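Local coordinates for uncharacterized protein (PDB 4XE7), which probably binds ATP and polymerises into filaments, as a ParM-like bacterial actin of the cytoskeleton, at residues Ala43-Ala48 with Leu72-Ile77; Val177-Gly182 with Lys187-Thr192; Ser79-Gly84 with Pro129-Met134; Gly13-Gly18 with Ala22-Leu27; Met134-Ala139 with Gly182-Lys187. All coordinates share one frame; numbering follows the deposited sequence.

Contact 1. Residues Ala43-Ala48 with Leu72-Ile77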
# COMPACT_ATOMS: atom_id res chain seq x y z
N ALA A 43 6.62 -8.10 -18.27
CA ALA A 43 7.50 -8.17 -19.45
C ALA A 43 7.62 -9.63 -19.89
O ALA A 43 7.80 -10.51 -19.04
CB ALA A 43 8.88 -7.56 -19.14
N GLU A 44 7.51 -9.88 -21.19
CA GLU A 44 7.63 -11.24 -21.72
C GLU A 44 9.00 -11.84 -21.35
O GLU A 44 10.02 -11.16 -21.39
CB GLU A 44 7.42 -11.26 -23.25
CG GLU A 44 5.98 -10.93 -23.71
CD GLU A 44 5.73 -11.24 -25.19
OE1 GLU A 44 6.59 -11.89 -25.84
OE2 GLU A 44 4.65 -10.88 -25.71
N ALA A 45 9.00 -13.12 -20.96
CA ALA A 45 10.20 -13.76 -20.42
C ALA A 45 10.48 -15.09 -21.10
O ALA A 45 9.57 -15.71 -21.65
CB ALA A 45 10.03 -13.98 -18.90
N PRO A 46 11.76 -15.53 -21.07
CA PRO A 46 12.14 -16.85 -21.59
C PRO A 46 11.43 -17.97 -20.84
O PRO A 46 11.05 -17.80 -19.67
CB PRO A 46 13.66 -16.92 -21.33
CG PRO A 46 14.09 -15.53 -21.12
CD PRO A 46 12.93 -14.77 -20.58
N PRO A 47 11.23 -19.12 -21.51
CA PRO A 47 10.49 -20.24 -20.91
C PRO A 47 11.20 -20.84 -19.69
O PRO A 47 10.55 -21.36 -18.79
CB PRO A 47 10.41 -21.26 -22.06
CG PRO A 47 11.48 -20.86 -23.03
CD PRO A 47 11.60 -19.37 -22.91
N ALA A 48 12.52 -20.74 -19.67
CA ALA A 48 13.31 -21.22 -18.54
C ALA A 48 14.23 -20.11 -18.06
O ALA A 48 14.46 -19.14 -18.79
CB ALA A 48 14.11 -22.47 -18.92
N LEU A 72 12.46 -10.73 -7.43
CA LEU A 72 12.71 -11.47 -8.65
C LEU A 72 11.53 -12.39 -8.96
O LEU A 72 11.48 -13.52 -8.49
CB LEU A 72 14.00 -12.28 -8.52
CG LEU A 72 14.78 -12.58 -9.80
CD1 LEU A 72 16.11 -13.24 -9.42
CD2 LEU A 72 14.00 -13.47 -10.75
N LEU A 73 10.60 -11.89 -9.76
CA LEU A 73 9.43 -12.68 -10.13
C LEU A 73 9.47 -13.03 -11.61
O LEU A 73 9.29 -12.18 -12.48
CB LEU A 73 8.13 -11.93 -9.80
CG LEU A 73 7.92 -11.67 -8.31
CD1 LEU A 73 6.78 -10.72 -8.09
CD2 LEU A 73 7.70 -12.99 -7.55
N HIS A 74 9.73 -14.31 -11.86
CA HIS A 74 9.80 -14.84 -13.22
C HIS A 74 8.92 -16.07 -13.23
O HIS A 74 9.31 -17.12 -12.73
CB HIS A 74 11.25 -15.16 -13.60
CG HIS A 74 11.40 -15.83 -14.92
ND1 HIS A 74 12.55 -16.50 -15.29
CD2 HIS A 74 10.55 -15.95 -15.97
CE1 HIS A 74 12.40 -16.99 -16.51
NE2 HIS A 74 11.20 -16.68 -16.94
N VAL A 75 7.71 -15.92 -13.75
CA VAL A 75 6.70 -16.96 -13.55
C VAL A 75 6.05 -17.45 -14.83
O VAL A 75 6.02 -16.75 -15.85
CB VAL A 75 5.59 -16.47 -12.60
CG1 VAL A 75 6.19 -16.15 -11.24
CG2 VAL A 75 4.90 -15.23 -13.18
N ARG A 76 5.54 -18.68 -14.77
CA ARG A 76 4.65 -19.20 -15.78
C ARG A 76 3.25 -19.31 -15.19
O ARG A 76 3.04 -20.01 -14.20
CB ARG A 76 5.13 -20.56 -16.29
CG ARG A 76 4.19 -21.21 -17.26
CD ARG A 76 4.26 -20.51 -18.61
NE ARG A 76 3.30 -21.09 -19.55
CZ ARG A 76 3.52 -22.19 -20.26
NH1 ARG A 76 4.67 -22.84 -20.15
NH2 ARG A 76 2.59 -22.63 -21.08
N ILE A 77 2.29 -18.62 -15.79
CA ILE A 77 0.92 -18.63 -15.29
C ILE A 77 -0.05 -19.26 -16.28
O ILE A 77 -0.27 -18.74 -17.38
CB ILE A 77 0.44 -17.22 -14.94
CG1 ILE A 77 1.32 -16.66 -13.82
CG2 ILE A 77 -1.05 -17.23 -14.54
CD1 ILE A 77 1.02 -15.21 -13.44
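H74 NE2 donates a hydrogen bond to P46 O at 3.0 Å. The N-H...O angle is 149°. The acceptor lies in the plane of the imidazole ring, and the donor approaches in the carbonyl plane of P46. With chi1 at 174°, the imidazole swings away from the H74 backbone N and reaches across to the other segment. The adjacent ring carbon follows the same edge: H74 CE1 is 3.5 Å from P46 O and 3.8 Å from A48 O. Both oxygens lie near the ring plane. The methyl of A45 comes in obliquely, with A45 CB 3.5 Å from H74 NE2. It adds apolar contact beside the polar bond. The ring is held further by neighbours outside the two segments. The ring of Y92 meets that of H74 with the planes at about 60°, and the side chain of L180 touches H74 as well. The two segments are not neighbours in the sheet. Strand 90-93 runs between strands 33-45 and 73-79, and it bonds to both, through A45 with A90 and V75 with W91. The H74 side chain thus spans an intervening strand and bonds to the chain just after strand 33-45. The contact belongs to the large mixed sheet of a domain with an actin-like fold.

Contact 2. Residues Val177-Gly182 with Lys187-Thr192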
# COMPACT_ATOMS: atom_id res chain seq x y z
N VAL A 177 0.53 -21.10 -10.96
CA VAL A 177 1.66 -20.20 -11.06
C VAL A 177 2.94 -20.96 -10.76
O VAL A 177 3.11 -21.50 -9.66
CB VAL A 177 1.55 -19.01 -10.07
CG1 VAL A 177 2.70 -18.05 -10.28
CG2 VAL A 177 0.19 -18.30 -10.21
N GLU A 178 3.83 -21.03 -11.73
CA GLU A 178 5.09 -21.73 -11.53
C GLU A 178 6.24 -20.73 -11.46
O GLU A 178 6.42 -19.93 -12.38
CB GLU A 178 5.35 -22.75 -12.63
CG GLU A 178 6.66 -23.49 -12.45
CD GLU A 178 6.98 -24.42 -13.60
OE1 GLU A 178 6.13 -24.60 -14.50
OE2 GLU A 178 8.10 -24.97 -13.60
N PHE A 179 6.98 -20.76 -10.37
CA PHE A 179 8.13 -19.88 -10.21
C PHE A 179 9.34 -20.48 -10.95
O PHE A 179 9.71 -21.63 -10.71
CB PHE A 179 8.45 -19.65 -8.73
CG PHE A 179 7.37 -18.91 -7.95
CD1 PHE A 179 6.41 -19.61 -7.23
CD2 PHE A 179 7.34 -17.52 -7.93
CE1 PHE A 179 5.43 -18.94 -6.50
CE2 PHE A 179 6.37 -16.84 -7.19
CZ PHE A 179 5.41 -17.55 -6.48
N LEU A 180 9.94 -19.70 -11.84
CA LEU A 180 11.04 -20.19 -12.67
C LEU A 180 12.39 -19.67 -12.16
O LEU A 180 13.45 -20.09 -12.63
CB LEU A 180 10.82 -19.76 -14.13
CG LEU A 180 9.55 -20.35 -14.76
CD1 LEU A 180 9.30 -19.74 -16.13
CD2 LEU A 180 9.68 -21.85 -14.87
N ASP A 181 12.34 -18.77 -11.19
CA ASP A 181 13.54 -18.17 -10.61
C ASP A 181 13.21 -17.58 -9.24
O ASP A 181 12.07 -17.65 -8.78
CB ASP A 181 14.09 -17.08 -11.54
CG ASP A 181 15.59 -16.86 -11.36
OD1 ASP A 181 16.15 -17.35 -10.36
OD2 ASP A 181 16.22 -16.20 -12.22
N GLY A 182 14.22 -17.00 -8.59
CA GLY A 182 14.04 -16.35 -7.31
C GLY A 182 13.84 -17.32 -6.16
O GLY A 182 14.12 -18.51 -6.27
N LYS A 187 8.82 -24.18 -7.47
CA LYS A 187 7.51 -24.35 -6.86
C LYS A 187 6.39 -23.99 -7.82
O LYS A 187 6.47 -22.99 -8.55
CB LYS A 187 7.39 -23.51 -5.59
CG LYS A 187 8.01 -24.17 -4.36
CD LYS A 187 7.84 -23.31 -3.12
CE LYS A 187 8.63 -23.87 -1.95
NZ LYS A 187 8.13 -25.21 -1.54
N LYS A 188 5.35 -24.81 -7.82
CA LYS A 188 4.17 -24.57 -8.62
C LYS A 188 2.94 -24.48 -7.72
O LYS A 188 2.61 -25.43 -7.03
CB LYS A 188 4.00 -25.70 -9.64
CG LYS A 188 2.89 -25.49 -10.65
CD LYS A 188 3.17 -26.30 -11.91
CE LYS A 188 1.98 -26.27 -12.86
NZ LYS A 188 2.24 -27.04 -14.11
N ILE A 189 2.27 -23.33 -7.71
CA ILE A 189 1.12 -23.16 -6.82
C ILE A 189 -0.19 -23.33 -7.58
O ILE A 189 -0.42 -22.70 -8.60
CB ILE A 189 1.16 -21.79 -6.09
CG1 ILE A 189 2.13 -21.83 -4.91
CG2 ILE A 189 -0.19 -21.50 -5.47
CD1 ILE A 189 3.58 -21.80 -5.25
N LYS A 190 -1.04 -24.21 -7.08
CA LYS A 190 -2.34 -24.43 -7.68
C LYS A 190 -3.42 -23.64 -6.96
O LYS A 190 -3.69 -23.86 -5.78
CB LYS A 190 -2.66 -25.93 -7.68
CG LYS A 190 -4.00 -26.29 -8.27
CD LYS A 190 -4.13 -27.80 -8.39
CE LYS A 190 -5.59 -28.22 -8.50
NZ LYS A 190 -5.70 -29.69 -8.70
N ILE A 191 -4.05 -22.73 -7.69
CA ILE A 191 -5.02 -21.81 -7.11
C ILE A 191 -6.41 -22.12 -7.61
O ILE A 191 -6.66 -22.12 -8.82
CB ILE A 191 -4.69 -20.33 -7.46
CG1 ILE A 191 -3.36 -19.91 -6.82
CG2 ILE A 191 -5.85 -19.38 -7.08
CD1 ILE A 191 -2.72 -18.67 -7.47
N THR A 192 -7.32 -22.38 -6.69
CA THR A 192 -8.70 -22.59 -7.08
C THR A 192 -9.59 -21.51 -6.47
O THR A 192 -9.60 -21.30 -5.26
CB THR A 192 -9.20 -23.97 -6.64
OG1 THR A 192 -8.29 -24.97 -7.12
CG2 THR A 192 -10.60 -24.24 -7.19
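I189 N donates to V177 O at 2.8 Å, and V177 N returns a bond to I189 O at 3.0 Å. The two strands form an antiparallel beta hairpin, with V177 and I189 as a hydrogen-bonded pair. F179 N to K187 O, at 2.9 Å, continues the pattern toward the turn. Between these bonds E178 and K188 form a non-hydrogen-bonded pair. Weaker CA-H...O contacts fill in here, such as K188 CA to V177 O at 3.4 Å. The side chains of E178 and K188 share one face of the sheet. Both are extended, and their stems meet where E178 CB is 4.2 Å from K188 CG. Their charged ends stay apart, with E178 OE1 4.6 Å from K188 NZ, so any attraction is probably modest. V177 and I189 point to the other face, which helix 123-140 covers through A135 and A138. There V177 CG2 packs on I191 CD1 at 4.0 Å, the two side chains crossing obliquely. In F179, chi1 of -65° places the ring beside I189, and chi2 of 95° turns an edge toward it. I189 CD1 meets that edge in the ring plane, 3.6 Å from F179 CE1.

Contact 3. Residues Ser79-Gly84 with Pro129-Met134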
# COMPACT_ATOMS: atom_id res chain seq x y z
N SER A 79 -3.84 -20.05 -16.86
CA SER A 79 -5.16 -19.61 -16.42
C SER A 79 -6.06 -19.32 -17.62
O SER A 79 -5.62 -18.73 -18.60
CB SER A 79 -5.02 -18.36 -15.54
OG SER A 79 -6.28 -17.73 -15.29
N ASN A 80 -7.34 -19.70 -17.52
CA ASN A 80 -8.31 -19.34 -18.56
C ASN A 80 -8.76 -17.87 -18.47
O ASN A 80 -9.44 -17.38 -19.37
CB ASN A 80 -9.53 -20.26 -18.50
CG ASN A 80 -9.17 -21.70 -18.83
OD1 ASN A 80 -8.26 -21.97 -19.62
ND2 ASN A 80 -9.88 -22.63 -18.21
N SER A 81 -8.34 -17.18 -17.42
CA SER A 81 -8.51 -15.73 -17.34
C SER A 81 -7.58 -15.00 -18.30
O SER A 81 -7.84 -13.86 -18.69
CB SER A 81 -8.25 -15.24 -15.90
OG SER A 81 -8.94 -16.07 -14.99
N LEU A 82 -6.45 -15.63 -18.64
CA LEU A 82 -5.52 -15.08 -19.64
C LEU A 82 -5.83 -15.62 -21.03
O LEU A 82 -6.31 -16.74 -21.17
CB LEU A 82 -4.07 -15.42 -19.28
CG LEU A 82 -3.51 -14.90 -17.97
CD1 LEU A 82 -2.10 -15.45 -17.76
CD2 LEU A 82 -3.52 -13.39 -17.97
N ASP A 83 -5.53 -14.85 -22.06
CA ASP A 83 -5.75 -15.32 -23.43
C ASP A 83 -4.70 -16.40 -23.76
O ASP A 83 -3.75 -16.58 -22.99
CB ASP A 83 -5.73 -14.15 -24.43
CG ASP A 83 -4.33 -13.77 -24.93
OD1 ASP A 83 -3.32 -13.98 -24.23
OD2 ASP A 83 -4.23 -13.23 -26.06
N GLY A 84 -4.86 -17.11 -24.88
CA GLY A 84 -3.92 -18.17 -25.24
C GLY A 84 -2.44 -17.78 -25.27
O GLY A 84 -1.58 -18.54 -24.82
N PRO A 129 -0.04 -9.76 -12.25
CA PRO A 129 0.40 -9.41 -10.90
C PRO A 129 -0.55 -9.89 -9.80
O PRO A 129 -0.07 -10.24 -8.72
CB PRO A 129 0.46 -7.88 -10.93
CG PRO A 129 0.71 -7.57 -12.39
CD PRO A 129 -0.15 -8.56 -13.11
N LEU A 130 -1.84 -9.92 -10.07
CA LEU A 130 -2.79 -10.42 -9.07
C LEU A 130 -2.52 -11.90 -8.75
O LEU A 130 -2.37 -12.26 -7.58
CB LEU A 130 -4.24 -10.23 -9.55
CG LEU A 130 -5.32 -11.06 -8.85
CD1 LEU A 130 -5.67 -10.48 -7.46
CD2 LEU A 130 -6.57 -11.16 -9.70
N PHE A 131 -2.45 -12.74 -9.78
CA PHE A 131 -2.22 -14.17 -9.56
C PHE A 131 -0.86 -14.41 -8.93
O PHE A 131 -0.70 -15.28 -8.08
CB PHE A 131 -2.32 -14.96 -10.87
CG PHE A 131 -3.72 -15.07 -11.39
CD1 PHE A 131 -4.79 -15.16 -10.52
CD2 PHE A 131 -3.97 -15.09 -12.75
CE1 PHE A 131 -6.10 -15.26 -11.01
CE2 PHE A 131 -5.26 -15.19 -13.24
CZ PHE A 131 -6.33 -15.28 -12.38
N THR A 132 0.11 -13.61 -9.35
CA THR A 132 1.45 -13.71 -8.79
C THR A 132 1.44 -13.37 -7.31
O THR A 132 2.11 -14.03 -6.51
CB THR A 132 2.45 -12.79 -9.54
OG1 THR A 132 2.53 -13.22 -10.90
CG2 THR A 132 3.83 -12.85 -8.91
N SER A 133 0.66 -12.35 -6.93
CA SER A 133 0.60 -11.96 -5.52
C SER A 133 -0.00 -13.10 -4.68
O SER A 133 0.50 -13.42 -3.59
CB SER A 133 -0.20 -10.66 -5.33
OG SER A 133 -1.60 -10.88 -5.41
N MET A 134 -1.06 -13.73 -5.21
CA MET A 134 -1.65 -14.91 -4.58
C MET A 134 -0.63 -16.04 -4.40
O MET A 134 -0.61 -16.71 -3.37
CB MET A 134 -2.82 -15.46 -5.42
CG MET A 134 -4.07 -14.61 -5.45
SD MET A 134 -5.31 -15.34 -6.55
CE MET A 134 -6.63 -14.14 -6.29
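F131 reaches from helix 123-140 toward the two serines S79 and S81. Its CB points to the loop, and CG stands anti to the carbonyl carbon (chi1 -71°). The ring then presents two of its far carbons to the serines. CE2 of F131 is 3.4 Å from S79 OG, which approaches obliquely. The same ring carbon, F131 CE2, also touches S79 CB at 3.9 Å. At the tip, F131 CZ is 3.8 Å from S81 OG, which lies at the edge and in the ring plane. CB of S81 is 4.0 Å from both CE2 and CZ of F131. These contacts are van der Waals in kind, and the polar needs of the hydroxyls are met by others. S79 OG accepts a hydrogen bond from S81 N at 3.0 Å and is also hydrogen-bonded to H175 ND1. S81 OG bonds to M170 O. H175 has a second role, since its ring meets that of F131 with the planes at about 30°. The contact is buried and joins the helix to the end of strand 73-79. S79 and S81 form an ST turn, set within a type I beta turn from S79 to L82, just before D83 caps the helix that follows.

Contact 4. Residues Gly13-Gly18 with Ala22-Leu27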
# COMPACT_ATOMS: atom_id res chain seq x y z
N GLY A 13 -7.27 -13.86 1.70
CA GLY A 13 -6.70 -12.56 1.39
C GLY A 13 -7.69 -11.48 0.99
O GLY A 13 -8.90 -11.73 0.82
N GLY A 14 -7.17 -10.26 0.85
CA GLY A 14 -7.91 -9.14 0.32
C GLY A 14 -7.08 -8.64 -0.84
O GLY A 14 -5.87 -8.50 -0.71
N PHE A 15 -7.71 -8.38 -1.97
CA PHE A 15 -6.96 -8.13 -3.19
C PHE A 15 -7.34 -6.78 -3.78
O PHE A 15 -8.46 -6.57 -4.25
CB PHE A 15 -7.18 -9.26 -4.19
CG PHE A 15 -6.93 -10.62 -3.60
CD1 PHE A 15 -7.99 -11.35 -3.06
CD2 PHE A 15 -5.65 -11.13 -3.52
CE1 PHE A 15 -7.76 -12.59 -2.48
CE2 PHE A 15 -5.41 -12.38 -2.94
CZ PHE A 15 -6.47 -13.10 -2.42
N ASP A 16 -6.37 -5.88 -3.71
CA ASP A 16 -6.54 -4.51 -4.13
C ASP A 16 -5.78 -4.28 -5.44
O ASP A 16 -4.56 -4.14 -5.47
CB ASP A 16 -6.06 -3.57 -3.03
CG ASP A 16 -6.00 -2.12 -3.46
OD1 ASP A 16 -6.73 -1.74 -4.41
OD2 ASP A 16 -5.21 -1.36 -2.85
N THR A 17 -6.54 -4.25 -6.53
CA THR A 17 -6.00 -4.04 -7.86
C THR A 17 -5.97 -2.56 -8.23
O THR A 17 -6.98 -2.00 -8.65
CB THR A 17 -6.85 -4.81 -8.91
OG1 THR A 17 -6.86 -6.20 -8.58
CG2 THR A 17 -6.30 -4.62 -10.31
N GLY A 18 -4.82 -1.92 -8.05
CA GLY A 18 -4.61 -0.55 -8.51
C GLY A 18 -3.89 -0.47 -9.85
O GLY A 18 -3.37 -1.46 -10.37
N ALA A 22 -0.28 -3.83 -7.50
CA ALA A 22 -1.16 -4.87 -7.02
C ALA A 22 -0.86 -4.99 -5.54
O ALA A 22 0.29 -5.21 -5.16
CB ALA A 22 -0.90 -6.19 -7.75
N LYS A 23 -1.86 -4.81 -4.69
CA LYS A 23 -1.60 -4.98 -3.26
C LYS A 23 -2.38 -6.16 -2.73
O LYS A 23 -3.46 -6.45 -3.22
CB LYS A 23 -1.95 -3.71 -2.48
CG LYS A 23 -1.08 -2.54 -2.83
CD LYS A 23 -1.51 -1.29 -2.10
CE LYS A 23 -0.36 -0.28 -2.01
NZ LYS A 23 -0.74 0.93 -1.22
N ILE A 24 -1.80 -6.85 -1.76
CA ILE A 24 -2.49 -7.95 -1.09
C ILE A 24 -2.33 -7.81 0.41
O ILE A 24 -1.28 -7.39 0.91
CB ILE A 24 -1.94 -9.32 -1.54
CG1 ILE A 24 -2.70 -10.47 -0.88
CG2 ILE A 24 -0.46 -9.46 -1.21
CD1 ILE A 24 -2.18 -11.89 -1.35
N SER A 25 -3.39 -8.15 1.14
CA SER A 25 -3.30 -8.38 2.57
C SER A 25 -3.84 -9.78 2.85
O SER A 25 -4.92 -10.13 2.38
CB SER A 25 -4.09 -7.32 3.35
OG SER A 25 -3.43 -6.07 3.31
N PHE A 26 -3.11 -10.60 3.60
CA PHE A 26 -3.61 -11.94 3.89
C PHE A 26 -3.30 -12.35 5.31
O PHE A 26 -2.52 -11.69 6.00
CB PHE A 26 -3.03 -12.97 2.90
CG PHE A 26 -1.54 -13.15 3.02
CD1 PHE A 26 -1.01 -14.24 3.70
CD2 PHE A 26 -0.67 -12.23 2.46
CE1 PHE A 26 0.37 -14.42 3.81
CE2 PHE A 26 0.71 -12.40 2.57
CZ PHE A 26 1.23 -13.49 3.24
N LEU A 27 -3.92 -13.43 5.76
CA LEU A 27 -3.61 -13.94 7.09
C LEU A 27 -2.51 -14.99 6.97
O LEU A 27 -2.62 -15.96 6.22
CB LEU A 27 -4.85 -14.52 7.76
CG LEU A 27 -5.91 -13.45 8.05
CD1 LEU A 27 -7.17 -14.06 8.67
CD2 LEU A 27 -5.33 -12.36 8.98
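Strands 13-17 and 22-27 run antiparallel at 173°, with G14 facing S25 and D16 facing K23 as hydrogen-bonded pairs. They form a beta hairpin at the start of the actin-like domain. The turn that follows D16 and T17, starting at G18, is consistent with the first phosphate-binding loop of actin relatives; the protein here is in its apo form. G14 N donates to S25 O at 2.7 Å, and S25 N donates back to G14 O. Nearer the turn, K23 N donates to D16 O at 2.9 Å, and D16 N to K23 O. D16 and K23 lie side by side on one face. D16 OD2 touches K23 CD at 3.8 Å, while K23 NZ is hydrogen-bonded to A400 O and K23 makes a cation-pi contact with Y401. S25, on the same face, is hydrogen-bonded through OG to S35. G13 lies close to F26, with G13 CA 4.0 Å from F26 CB. F15 and I24 point the same way on the other face, which packs on helix 123-140. I24 CG1 is anti to the backbone N (chi1 -178°), which brings its end to the F15 ring. I24 CD1 meets this ring obliquely, 3.6 Å from F15 CE2.

Contact 5. Residues Met134-Ala139 with Gly182-Lys187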
# COMPACT_ATOMS: atom_id res chain seq x y z
N MET A 134 -1.06 -13.73 -5.21
CA MET A 134 -1.65 -14.91 -4.58
C MET A 134 -0.63 -16.04 -4.40
O MET A 134 -0.61 -16.71 -3.37
CB MET A 134 -2.82 -15.46 -5.42
CG MET A 134 -4.07 -14.61 -5.45
SD MET A 134 -5.31 -15.34 -6.55
CE MET A 134 -6.63 -14.14 -6.29
N ALA A 135 0.18 -16.27 -5.44
CA ALA A 135 1.17 -17.35 -5.42
C ALA A 135 2.27 -17.10 -4.41
O ALA A 135 2.73 -18.04 -3.75
CB ALA A 135 1.79 -17.55 -6.81
N VAL A 136 2.71 -15.85 -4.30
CA VAL A 136 3.74 -15.51 -3.33
C VAL A 136 3.24 -15.72 -1.89
O VAL A 136 3.95 -16.29 -1.06
CB VAL A 136 4.25 -14.06 -3.50
CG1 VAL A 136 5.28 -13.71 -2.40
CG2 VAL A 136 4.88 -13.89 -4.89
N ALA A 137 2.03 -15.27 -1.60
CA ALA A 137 1.45 -15.48 -0.27
C ALA A 137 1.28 -16.96 0.03
O ALA A 137 1.49 -17.41 1.17
CB ALA A 137 0.12 -14.78 -0.14
N ALA A 138 0.87 -17.72 -0.99
CA ALA A 138 0.66 -19.14 -0.79
C ALA A 138 2.01 -19.81 -0.50
O ALA A 138 2.12 -20.65 0.40
CB ALA A 138 -0.02 -19.77 -1.99
N ALA A 139 3.04 -19.39 -1.24
CA ALA A 139 4.41 -19.84 -1.00
C ALA A 139 4.86 -19.49 0.43
O ALA A 139 5.41 -20.33 1.12
CB ALA A 139 5.36 -19.24 -2.02
N GLY A 182 14.22 -17.00 -8.59
CA GLY A 182 14.04 -16.35 -7.31
C GLY A 182 13.84 -17.32 -6.16
O GLY A 182 14.12 -18.51 -6.27
N THR A 183 13.32 -16.79 -5.06
CA THR A 183 13.14 -17.53 -3.81
C THR A 183 12.38 -18.85 -3.92
O THR A 183 12.75 -19.83 -3.29
CB THR A 183 12.41 -16.65 -2.79
OG1 THR A 183 12.94 -15.32 -2.85
CG2 THR A 183 12.56 -17.24 -1.38
N TYR A 184 11.30 -18.88 -4.70
CA TYR A 184 10.47 -20.08 -4.76
C TYR A 184 10.69 -20.92 -6.02
O TYR A 184 9.80 -21.68 -6.42
CB TYR A 184 8.99 -19.68 -4.64
CG TYR A 184 8.73 -18.81 -3.42
CD1 TYR A 184 9.02 -19.29 -2.15
CD2 TYR A 184 8.23 -17.53 -3.54
CE1 TYR A 184 8.82 -18.51 -1.02
CE2 TYR A 184 8.03 -16.73 -2.42
CZ TYR A 184 8.33 -17.24 -1.16
OH TYR A 184 8.14 -16.49 -0.04
N GLU A 185 11.86 -20.78 -6.64
CA GLU A 185 12.15 -21.48 -7.90
C GLU A 185 11.82 -22.97 -7.81
O GLU A 185 12.23 -23.65 -6.88
CB GLU A 185 13.62 -21.31 -8.29
CG GLU A 185 14.01 -22.21 -9.47
CD GLU A 185 15.45 -22.01 -9.92
OE1 GLU A 185 16.18 -21.23 -9.26
OE2 GLU A 185 15.85 -22.64 -10.93
N GLY A 186 11.06 -23.46 -8.79
CA GLY A 186 10.70 -24.86 -8.84
C GLY A 186 9.32 -25.11 -8.27
O GLY A 186 8.71 -26.14 -8.55
N LYS A 187 8.82 -24.18 -7.47
CA LYS A 187 7.51 -24.35 -6.86
C LYS A 187 6.39 -23.99 -7.82
O LYS A 187 6.47 -22.99 -8.55
CB LYS A 187 7.39 -23.51 -5.59
CG LYS A 187 8.01 -24.17 -4.36
CD LYS A 187 7.84 -23.31 -3.12
CE LYS A 187 8.63 -23.87 -1.95
NZ LYS A 187 8.13 -25.21 -1.54
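A139 and Y184 make a CH-pi contact between helix 123-140 and the tight loop that joins strands 173-179 and 188-200. The methyl A139 CB sits over the middle of the Y184 ring, 3.4 Å from its centroid and on the ring normal. A139 CB is 3.7 Å from every ring carbon of Y184. T183 CB covers the opposite face from within the loop, 4.1 Å above the plane of the Y184 ring. The ring is therefore sandwiched between two aliphatic carbons. V136, one turn back on the helix, meets the ring obliquely. Its CG1 is 4.1 Å from Y184 CE2, and the two side chains cross at about a right angle. Y184 has CG anti to its carbonyl carbon (chi1 -53°), which aims the ring at the helix. Beyond the ring, Y184 OH is hydrogen-bonded to D69 OD2, a bond that anchors the far end of the side chain. The loop itself is two overlapping turns, type I from G182 to E185 and type II from Y184 to K187. F179, at the end of strand 173-179, stacks edge-to-face with Y184. The helix thus lies against the sheet, with V136 on F179, M134 on V148 and F150 of strand 145-154, and the tyrosine packed against its side at the loop end.

How the contacts relate
All five contacts gather around the large mixed sheet and helix 123-140 of the actin-like fold. Contact 4 comes first along the chain, in the hairpin of strands 13-17 and 21-27. Contact 1 follows, then contact 3, after which the segments of contacts 5 and 2 interleave. Contacts 1 and 2 have centres about 11 Å apart and meet through neighbouring strands 73-79 and 173-179. Contacts 2 and 5 are closer, about 6 Å between centres, and share G182 and K187 of one hairpin. Contacts 3 and 5 use successive parts of the helix and share M134, which also touches F15 of contact 4. The helix thus ties the first hairpin to the later one across the sheet.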